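CAG pathogenicity island protein 13 (Helicobacter pylori, PDB 2G3V) is of unknown function; it is encoded as CagS in the cag pathogenicity island, which specifies a type IV secretion system. Local coordinates at residues D72-A75 against V76-I80; M97-L100 against H101-E105; R116-L119 against G120-P124. All coordinates share one frame; numbering follows the deposited sequence.

All three contacts are local, each joining neighbouring turns of one continuous piece of chain, and they follow one another in sequence. All are partly buried; contacts 1 and 2 include exposed residues, whereas none of the touching residues of contact 3 is exposed. Contact 1 makes up the short helix 73-79, its centre about 24 Å from that of the chain. Contact 2 ends the long helix 82-105, on the opposite side of that centre, with regular bonds. Contact 3 is an irregular, mainly apolar helical loop. Contacts 2 and 3 meet where L99 CD2 packs on I118 CG2 at 3.7 Å. A serine hydroxyl bond, and a less certain cap, mark contact 1, a selenium-imidazole approach contact 2.

Contact 1: residues D72-A75 against V76-I80; sequences DYRA and VIKSI
Y73 O and A75 O are the main acceptors across helix 73-79, which has D72 at its N-cap. I77 N reaches Y73 O in a weak bond of 3.3 Å, whereas S79 N donates to A75 O at 2.7 Å with a nearly straight N-H...O angle of 166°. The next bond runs from I80 N to V76 O. A75 O also takes the hydroxyl of S79: S79 OG, turned back beside its own backbone N (chi1 -50°), approaches A75 O at 2.8 Å from above the carbonyl plane. At the N-cap the carboxylate of D72 accepts from A75 N, although the placing of OD1 is less sure. Y73 and I77, one turn apart, lie aslant to each other. I77 CG2 makes an off-centre CH-pi contact, 4.3 Å from the centroid of the Y73 ring, while I77 CD1 comes to 3.7 Å from Y73 CE2. Beyond them Y73 OH bonds D63, and V76 and I80 pack on F85 and I136. The chemistry is thus that of a short helix supplemented by a side chain: the A75 carbonyl is gripped twice, with part of its bonding supplied by a serine hydroxyl.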
# COMPACT_ATOMS: atom_id res chain seq x y z
N ASP A 72 -13.15 -10.96 15.64
CA ASP A 72 -13.70 -10.65 16.95
C ASP A 72 -13.64 -9.14 17.17
O ASP A 72 -12.62 -8.62 17.59
CB ASP A 72 -12.89 -11.35 18.05
CG ASP A 72 -13.58 -11.30 19.39
OD1 ASP A 72 -14.21 -10.26 19.70
OD2 ASP A 72 -13.48 -12.29 20.14
N TYR A 73 -14.74 -8.45 16.87
CA TYR A 73 -14.79 -7.01 17.07
C TYR A 73 -14.67 -6.77 18.57
O TYR A 73 -13.90 -5.92 19.02
CB TYR A 73 -16.13 -6.48 16.54
CG TYR A 73 -16.51 -5.10 17.02
CD1 TYR A 73 -16.01 -3.95 16.40
CD2 TYR A 73 -17.42 -4.94 18.07
CE1 TYR A 73 -16.40 -2.67 16.81
CE2 TYR A 73 -17.82 -3.68 18.49
CZ TYR A 73 -17.31 -2.54 17.86
OH TYR A 73 -17.74 -1.30 18.27
N ARG A 74 -15.43 -7.55 19.33
CA ARG A 74 -15.42 -7.48 20.79
C ARG A 74 -14.06 -7.08 21.38
O ARG A 74 -13.86 -5.97 21.86
CB ARG A 74 -15.81 -8.85 21.36
CG ARG A 74 -16.02 -8.91 22.86
CD ARG A 74 -15.76 -10.30 23.44
NE ARG A 74 -14.35 -10.53 23.77
CZ ARG A 74 -13.62 -9.74 24.56
NH1 ARG A 74 -12.35 -10.03 24.81
NH2 ARG A 74 -14.16 -8.66 25.10
N ALA A 75 -13.12 -8.01 21.31
CA ALA A 75 -11.76 -7.92 21.85
C ALA A 75 -10.88 -6.84 21.25
O ALA A 75 -9.99 -6.32 21.92
CB ALA A 75 -11.07 -9.27 21.68
N VAL A 76 -11.11 -6.52 19.99
CA VAL A 76 -10.32 -5.51 19.32
C VAL A 76 -10.50 -4.14 19.95
O VAL A 76 -9.51 -3.42 20.15
CB VAL A 76 -10.67 -5.44 17.82
CG1 VAL A 76 -9.81 -4.40 17.13
CG2 VAL A 76 -10.47 -6.81 17.16
N ILE A 77 -11.73 -3.77 20.28
CA ILE A 77 -11.95 -2.46 20.89
C ILE A 77 -11.36 -2.36 22.29
O ILE A 77 -11.03 -1.27 22.75
CB ILE A 77 -13.45 -2.07 20.94
CG1 ILE A 77 -14.29 -3.22 21.49
CG2 ILE A 77 -13.92 -1.65 19.56
CD1 ILE A 77 -15.80 -2.98 21.48
N LYS A 78 -11.22 -3.50 22.96
CA LYS A 78 -10.65 -3.53 24.30
C LYS A 78 -9.12 -3.63 24.23
O LYS A 78 -8.40 -2.85 24.85
CB LYS A 78 -11.20 -4.74 25.08
CG LYS A 78 -12.71 -4.68 25.32
CD LYS A 78 -13.09 -3.56 26.29
CE LYS A 78 -14.59 -3.31 26.31
NZ LYS A 78 -15.07 -2.71 25.02
N SER A 79 -8.64 -4.59 23.45
CA SER A 79 -7.20 -4.78 23.32
C SER A 79 -6.50 -3.67 22.53
O SER A 79 -5.44 -3.20 22.93
CB SER A 79 -6.93 -6.13 22.65
OG SER A 79 -7.65 -7.17 23.28
N ILE A 80 -7.09 -3.26 21.42
CA ILE A 80 -6.46 -2.23 20.60
C ILE A 80 -7.16 -0.87 20.62
O ILE A 80 -6.52 0.14 20.86
CB ILE A 80 -6.32 -2.76 19.15
CG1 ILE A 80 -5.69 -4.15 19.18
CG2 ILE A 80 -5.44 -1.83 18.32
CD1 ILE A 80 -5.74 -4.91 17.87

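Contact 2: residues M97-L100 against H101-E105; sequences MELL and HAIAE
The last turns of the long helix 82-105 bring M97 beside H101 and L99 against I103, each pair one turn apart. Four backbone bonds run in regular i to i+4 order: H101 N to M97 O at 3.0 Å, then A102 to E98, I103 to L99 and A104 to L100. The I103 N bond to L99 O is 2.8 Å long, with an N-H...O angle of 166°. Residue 97 is selenomethionine, and its chain, bent at chi2 and chi3, runs alongside the imidazole of H101, the two side chains pointing the same way. M97 CE comes to 3.6 Å from H101 NE2. M97 SE stands 5.0 Å from the centroid of the H101 ring, an oblique selenium-aromatic approach. The ring also turns back toward the preceding turn, with H101 CD2 3.1 Å from M97 O. Both residues touch a crystal neighbour, so lattice packing may influence this pairing. On the buried side L99 and I103 cross obliquely, the branch carbon L99 CG 4.0 Å from the methyl I103 CD1. I103 CD1 is also 4.3 Å from L100 CD1, so it touches both leucines. L99, L100 and I103 pack on I45 of helix 35-57, and L99 reaches F109, I118 and F156 of the loops. Apolar residues on the protein side and an exposed histidine elsewhere are typical of an amphipathic alpha-helix, here within an all-helical fold.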
# COMPACT_ATOMS: atom_id res chain seq x y z
N MSE A 97 -1.34 8.86 -0.83
CA MSE A 97 -1.29 10.15 -1.50
C MSE A 97 0.06 10.39 -2.19
O MSE A 97 0.12 10.85 -3.33
CB MSE A 97 -1.54 11.26 -0.47
CG MSE A 97 -2.98 11.70 -0.32
SE MSE A 97 -3.53 13.03 -1.65
CE MSE A 97 -2.41 14.50 -1.06
N GLU A 98 1.14 10.10 -1.47
CA GLU A 98 2.49 10.28 -2.00
C GLU A 98 2.72 9.37 -3.21
O GLU A 98 3.26 9.80 -4.23
CB GLU A 98 3.54 9.99 -0.92
CG GLU A 98 4.93 10.53 -1.21
CD GLU A 98 4.95 12.06 -1.24
OE1 GLU A 98 4.45 12.68 -0.27
OE2 GLU A 98 5.46 12.62 -2.23
N LEU A 99 2.30 8.11 -3.10
CA LEU A 99 2.44 7.14 -4.21
C LEU A 99 1.66 7.64 -5.43
O LEU A 99 2.16 7.62 -6.56
CB LEU A 99 1.92 5.76 -3.78
CG LEU A 99 1.65 4.66 -4.84
CD1 LEU A 99 2.94 4.25 -5.54
CD2 LEU A 99 1.00 3.47 -4.17
N LEU A 100 0.44 8.11 -5.18
CA LEU A 100 -0.41 8.62 -6.25
C LEU A 100 0.29 9.76 -6.98
O LEU A 100 0.26 9.84 -8.20
CB LEU A 100 -1.74 9.11 -5.66
CG LEU A 100 -3.06 8.54 -6.15
CD1 LEU A 100 -2.89 7.18 -6.79
CD2 LEU A 100 -4.01 8.47 -4.96
N HIS A 101 0.94 10.66 -6.24
CA HIS A 101 1.66 11.76 -6.87
C HIS A 101 2.88 11.26 -7.62
O HIS A 101 3.20 11.76 -8.70
CB HIS A 101 2.06 12.83 -5.85
CG HIS A 101 0.91 13.63 -5.35
ND1 HIS A 101 0.05 14.29 -6.20
CD2 HIS A 101 0.45 13.85 -4.10
CE1 HIS A 101 -0.89 14.88 -5.50
NE2 HIS A 101 -0.68 14.63 -4.22
N ALA A 102 3.56 10.28 -7.02
CA ALA A 102 4.74 9.68 -7.64
C ALA A 102 4.30 9.20 -9.02
O ALA A 102 4.94 9.51 -10.03
CB ALA A 102 5.23 8.51 -6.81
N ILE A 103 3.17 8.48 -9.04
CA ILE A 103 2.58 7.95 -10.26
C ILE A 103 2.30 9.07 -11.28
O ILE A 103 2.63 8.94 -12.46
CB ILE A 103 1.26 7.17 -9.92
CG1 ILE A 103 1.60 5.90 -9.14
CG2 ILE A 103 0.48 6.83 -11.22
CD1 ILE A 103 0.40 5.12 -8.62
N ALA A 104 1.72 10.17 -10.83
CA ALA A 104 1.42 11.29 -11.72
C ALA A 104 2.68 11.92 -12.32
O ALA A 104 2.81 12.03 -13.53
CB ALA A 104 0.62 12.35 -10.96
N GLU A 105 3.60 12.32 -11.45
CA GLU A 105 4.87 12.97 -11.81
C GLU A 105 5.92 12.11 -12.56
O GLU A 105 6.94 12.63 -13.02
CB GLU A 105 5.48 13.55 -10.53
CG GLU A 105 6.78 14.35 -10.69
CD GLU A 105 6.59 15.68 -11.41
OE1 GLU A 105 5.60 16.39 -11.13
OE2 GLU A 105 7.45 16.03 -12.26

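Contact 3: residues R116-L119 against G120-P124; sequences RSIL and GIFLP
I118 and F122 are brought together by the first torsion of the phenylalanine: with CG beside the backbone N and anti to the carbonyl carbon (chi1 -46°), the ring swings back along the chain. F122 CE2 comes to 3.6 Å from I118 O and, more loosely, to 4.5 Å from I118 CG2. L123 turns back on the preceding turn, L123 CD2 lying 4.3 Å from L119 CB. I121 CG2 covers one face of the F122 ring, 3.8 Å above its plane and offset toward the rim. The backbone is helical in its angles but not regular in its bonds. I121 N donates to I118 O at 3.3 Å, three residues back, and G120 N makes a weak bond to S117 O. L119 O then accepts twice: F122 N, at 2.9 Å, comes from above the carbonyl plane, while L123 N, at 3.2 Å, lies close to the line of the C=O bond. Around this loop F122 also packs on L99 and T96 of helix 82-105 and on M48 and F52 of helix 35-57. The chemistry implied is that of an irregular helical loop, passing into a 3-10 turn at 123-124, whose apolar side chains pack on helices 35-57 and 82-105: L119 O accepts two N-H groups and I121 O the hydroxyl of Y146 from helix 136-149, so these two carbonyls are hydrogen-bonded.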
# COMPACT_ATOMS: atom_id res chain seq x y z
N ARG A 116 3.07 -4.32 -8.95
CA ARG A 116 1.83 -4.57 -8.25
C ARG A 116 2.16 -4.92 -6.80
O ARG A 116 1.26 -5.05 -5.97
CB ARG A 116 1.08 -5.74 -8.88
CG ARG A 116 0.51 -5.49 -10.26
CD ARG A 116 -0.14 -6.78 -10.77
NE ARG A 116 -0.51 -6.67 -12.18
CZ ARG A 116 -0.85 -7.70 -12.95
NH1 ARG A 116 -0.89 -8.94 -12.45
NH2 ARG A 116 -1.18 -7.49 -14.21
N SER A 117 3.45 -5.07 -6.52
CA SER A 117 3.91 -5.41 -5.18
C SER A 117 3.89 -4.20 -4.25
O SER A 117 4.06 -4.33 -3.05
CB SER A 117 5.33 -5.98 -5.24
OG SER A 117 6.24 -5.02 -5.72
N ILE A 118 3.67 -3.02 -4.81
CA ILE A 118 3.60 -1.81 -4.00
C ILE A 118 2.30 -1.86 -3.21
O ILE A 118 2.21 -1.33 -2.10
CB ILE A 118 3.59 -0.55 -4.89
CG1 ILE A 118 4.85 -0.52 -5.75
CG2 ILE A 118 3.51 0.71 -4.03
CD1 ILE A 118 4.85 0.61 -6.74
N LEU A 119 1.31 -2.53 -3.78
CA LEU A 119 -0.01 -2.69 -3.20
C LEU A 119 0.06 -3.45 -1.88
O LEU A 119 -0.73 -3.19 -0.95
CB LEU A 119 -0.94 -3.42 -4.17
CG LEU A 119 -1.20 -2.73 -5.51
CD1 LEU A 119 -1.93 -3.68 -6.45
CD2 LEU A 119 -2.02 -1.47 -5.29
N GLY A 120 0.99 -4.38 -1.76
CA GLY A 120 1.15 -5.17 -0.55
C GLY A 120 1.35 -4.37 0.74
O GLY A 120 1.22 -4.89 1.84
N ILE A 121 1.67 -3.09 0.60
CA ILE A 121 1.85 -2.26 1.77
C ILE A 121 0.51 -1.87 2.38
O ILE A 121 0.39 -1.73 3.59
CB ILE A 121 2.62 -0.99 1.42
CG1 ILE A 121 4.06 -1.36 1.05
CG2 ILE A 121 2.57 0.02 2.57
CD1 ILE A 121 4.87 -0.19 0.57
N PHE A 122 -0.50 -1.75 1.53
CA PHE A 122 -1.81 -1.30 1.98
C PHE A 122 -2.87 -2.37 2.21
O PHE A 122 -3.78 -2.16 3.01
CB PHE A 122 -2.33 -0.24 1.01
CG PHE A 122 -1.29 0.79 0.64
CD1 PHE A 122 -0.93 1.79 1.54
CD2 PHE A 122 -0.61 0.71 -0.58
CE1 PHE A 122 0.10 2.68 1.24
CE2 PHE A 122 0.43 1.60 -0.88
CZ PHE A 122 0.79 2.58 0.03
N LEU A 123 -2.75 -3.50 1.52
CA LEU A 123 -3.72 -4.59 1.62
C LEU A 123 -4.08 -5.11 3.03
O LEU A 123 -5.24 -5.38 3.31
CB LEU A 123 -3.26 -5.76 0.74
CG LEU A 123 -3.78 -5.82 -0.70
CD1 LEU A 123 -4.16 -4.46 -1.20
CD2 LEU A 123 -2.72 -6.45 -1.62
N PRO A 124 -3.10 -5.23 3.94
CA PRO A 124 -3.33 -5.71 5.32
C PRO A 124 -4.31 -4.86 6.14
O PRO A 124 -4.83 -5.30 7.16
CB PRO A 124 -1.93 -5.69 5.93
CG PRO A 124 -1.06 -5.96 4.77
CD PRO A 124 -1.65 -5.08 3.69